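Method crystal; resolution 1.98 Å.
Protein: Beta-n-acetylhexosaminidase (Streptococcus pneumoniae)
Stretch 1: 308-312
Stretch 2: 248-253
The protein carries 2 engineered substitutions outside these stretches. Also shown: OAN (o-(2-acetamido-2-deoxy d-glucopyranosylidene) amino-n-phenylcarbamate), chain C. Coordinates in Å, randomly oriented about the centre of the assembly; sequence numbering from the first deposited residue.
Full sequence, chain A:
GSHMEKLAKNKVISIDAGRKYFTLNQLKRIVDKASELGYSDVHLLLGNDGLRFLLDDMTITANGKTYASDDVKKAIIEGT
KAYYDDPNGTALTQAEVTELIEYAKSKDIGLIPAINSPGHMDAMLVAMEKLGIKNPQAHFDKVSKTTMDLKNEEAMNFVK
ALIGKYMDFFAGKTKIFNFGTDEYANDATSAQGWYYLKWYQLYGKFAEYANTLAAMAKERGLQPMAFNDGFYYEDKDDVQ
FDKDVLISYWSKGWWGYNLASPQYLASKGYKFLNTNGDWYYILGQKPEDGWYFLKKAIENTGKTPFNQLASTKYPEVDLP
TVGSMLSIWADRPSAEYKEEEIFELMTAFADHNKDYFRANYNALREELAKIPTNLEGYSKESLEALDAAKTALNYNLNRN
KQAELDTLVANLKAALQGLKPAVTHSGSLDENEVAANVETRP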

# COMPACT_ATOMS: atom_id res chain seq x y z
N GLN A 308 6.60 -3.07 16.77
CA GLN A 308 6.52 -1.76 17.44
C GLN A 308 5.76 -0.71 16.63
O GLN A 308 6.20 -0.30 15.57
CB GLN A 308 7.90 -1.26 17.84
CG GLN A 308 7.87 0.09 18.52
CD GLN A 308 9.16 0.39 19.24
OE1 GLN A 308 9.53 -0.29 20.19
NE2 GLN A 308 9.85 1.44 18.78
N LEU A 309 4.61 -0.27 17.13
CA LEU A 309 3.87 0.81 16.48
C LEU A 309 4.55 2.14 16.78
O LEU A 309 5.14 2.31 17.86
CB LEU A 309 2.40 0.82 16.91
CG LEU A 309 1.57 -0.36 16.37
CD1 LEU A 309 0.40 -0.67 17.28
CD2 LEU A 309 1.09 -0.09 14.96
N ALA A 310 4.51 3.06 15.82
CA ALA A 310 5.13 4.38 15.98
C ALA A 310 4.58 5.09 17.21
O ALA A 310 3.39 5.00 17.49
CB ALA A 310 4.91 5.23 14.73
N SER A 311 5.46 5.81 17.92
CA SER A 311 5.15 6.49 19.19
C SER A 311 4.98 5.57 20.41
O SER A 311 4.56 6.02 21.49
CB SER A 311 3.95 7.45 19.06
OG SER A 311 2.70 6.76 19.13
N THR A 312 5.30 4.29 20.25
CA THR A 312 5.22 3.34 21.36
C THR A 312 6.52 2.57 21.54
O THR A 312 7.29 2.38 20.59
CB THR A 312 4.08 2.30 21.21
OG1 THR A 312 4.35 1.43 20.10
CG2 THR A 312 2.72 2.99 21.02
CAH OAN C . 1.12 8.19 4.94
CAG OAN C . 2.45 8.84 4.53
OAN OAN C . 3.51 8.32 4.83
NAI OAN C . 2.34 9.99 3.85
CAB OAN C . 3.47 10.78 3.34
CAC OAN C . 3.93 10.21 1.99
OAJ OAN C . 3.09 10.72 0.95
CAD OAN C . 5.38 10.56 1.71
OAK OAN C . 5.72 10.02 0.44
CAE OAN C . 6.28 9.94 2.79
CAF OAN C . 7.77 10.26 2.65
OAM OAN C . 8.00 11.66 2.84
OAL OAN C . 5.87 10.29 4.13
CAA OAN C . 4.64 10.85 4.35
NAY OAN C . 4.46 11.46 5.50
OAQ OAN C . 5.53 11.48 6.34
CAP OAN C . 5.59 12.59 7.14
OAR OAN C . 6.48 12.68 7.99
NAO OAN C . 4.66 13.53 6.94
CAS OAN C . 4.53 14.66 7.65
CAT OAN C . 3.27 14.96 8.18
CAU OAN C . 3.07 16.12 8.93
CAV OAN C . 4.14 17.00 9.14
CAW OAN C . 5.40 16.71 8.61
CAX OAN C . 5.60 15.55 7.86
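Stretch 2 248-253: SYWSKG

This is a small packing contact between a turn and the end of a strand with the loop that follows it, made by van der Waals touches and one bridging water, with no direct hydrogen bond between the two stretches. It buries 240 Å², both sides summed.

Stretch 1 has no regular helix or strand. Leu 309 to Thr 312 form a type II beta turn. Ala 310 has phi/psi of -57/142 and Ser 311 has 73/9, the two central positions of that turn. The turn is closed by the backbone bond from Thr 312 N to Leu 309 O, 3.1 Å. The same carbonyl accepts a second bond from Thr 312 OG1, with OG1 to Leu 309 O at 2.5 Å.

Stretch 2 enters as a strand at Ser 248 and Tyr 249 and continues as loop or turn from Trp 250. The two chains run in the same general direction. Leu 309 lies nearest Tyr 249, with CA atoms 7.1 Å apart. Ala 310 follows with Ser 251, CA to CA 5.1 Å, and Ser 311 with Lys 252, CA to CA 6.1 Å.

Ala 310 is the centre of the contact. Its CA-to-CB bond points toward stretch 2, and the methyl meets backbone there. Ala 310 CB is 3.4 Å from Trp 250 O and 3.8 Å from Ser 251 CA. The CA-to-CB bond of Tyr 249 also points across, and Tyr 249 CE1 lies 3.7 Å from Ala 310 O and 4.2 Å from Ala 310 CB. Leu 309 starts sideways, but its end comes nearer, bringing Leu 309 CD2 to 4.0 Å from Tyr 249 CB. This extends the apolar part of the contact.

Water 1 links the backbones. It donates to Tyr 249 O at 2.7 Å from its own O, and accepts from Ala 310 N, also 2.7 Å from that O. The water thus joins polar groups that do not bond directly.

At the exposed margin, Ser 311 OG is 3.5 Å from Lys 252 CB. This OG donates to Ala 310 O within its own stretch, OG to O 2.5 Å. Lys 252 starts toward the turn, but its end leads away, so the ammonium group takes no part.

At Trp 250 and Ser 251 the CA-to-CB bond points away from the turn. The Trp 250 ring instead meets the ligand OAN, whose CAH lies over one face; Trp 250 CZ3 is 3.2 Å from OAN OAQ. Ser 251 OG accepts from Gly 253 N, 2.9 Å from N to OG, within the loop.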

# COMPACT_ATOMS: atom_id res chain seq x y z
N SER A 248 -3.47 1.64 8.57
CA SER A 248 -2.05 1.65 8.26
C SER A 248 -1.40 2.74 9.13
O SER A 248 -1.46 3.92 8.79
CB SER A 248 -1.82 1.88 6.77
OG SER A 248 -0.45 2.03 6.47
N TYR A 249 -0.84 2.33 10.27
CA TYR A 249 -0.33 3.29 11.26
C TYR A 249 1.15 3.58 11.06
O TYR A 249 1.99 2.69 11.21
CB TYR A 249 -0.58 2.83 12.72
CG TYR A 249 -0.54 4.00 13.69
CD1 TYR A 249 0.68 4.57 14.08
CD2 TYR A 249 -1.72 4.57 14.17
CE1 TYR A 249 0.72 5.66 14.95
CE2 TYR A 249 -1.69 5.66 15.03
CZ TYR A 249 -0.46 6.21 15.40
OH TYR A 249 -0.42 7.29 16.26
N TRP A 250 1.46 4.83 10.74
CA TRP A 250 2.82 5.21 10.39
C TRP A 250 3.46 6.19 11.36
O TRP A 250 4.67 6.20 11.50
CB TRP A 250 2.87 5.73 8.96
CG TRP A 250 2.16 7.04 8.81
CD1 TRP A 250 0.80 7.25 8.65
CD2 TRP A 250 2.76 8.37 8.84
NE1 TRP A 250 0.52 8.58 8.57
CE2 TRP A 250 1.65 9.31 8.68
CE3 TRP A 250 4.05 8.85 8.98
CZ2 TRP A 250 1.85 10.68 8.65
CZ3 TRP A 250 4.24 10.24 8.96
CH2 TRP A 250 3.17 11.13 8.80
N SER A 251 2.65 7.02 12.02
CA SER A 251 3.15 8.04 12.96
C SER A 251 2.01 8.65 13.79
O SER A 251 0.85 8.66 13.37
CB SER A 251 3.93 9.14 12.20
OG SER A 251 4.23 10.27 13.00
N LYS A 252 2.35 9.14 14.99
CA LYS A 252 1.39 9.85 15.83
C LYS A 252 1.48 11.36 15.56
O LYS A 252 0.76 12.16 16.14
CB LYS A 252 1.62 9.53 17.31
CG LYS A 252 0.56 10.10 18.24
CD LYS A 252 0.73 9.62 19.68
CE LYS A 252 1.70 10.46 20.50
NZ LYS A 252 1.19 11.82 20.86
N GLY A 253 2.38 11.72 14.66
CA GLY A 253 2.43 13.06 14.16
C GLY A 253 3.58 13.88 14.71
O GLY A 253 4.40 13.42 15.50
O HOH W 1 3.60 2.31 13.36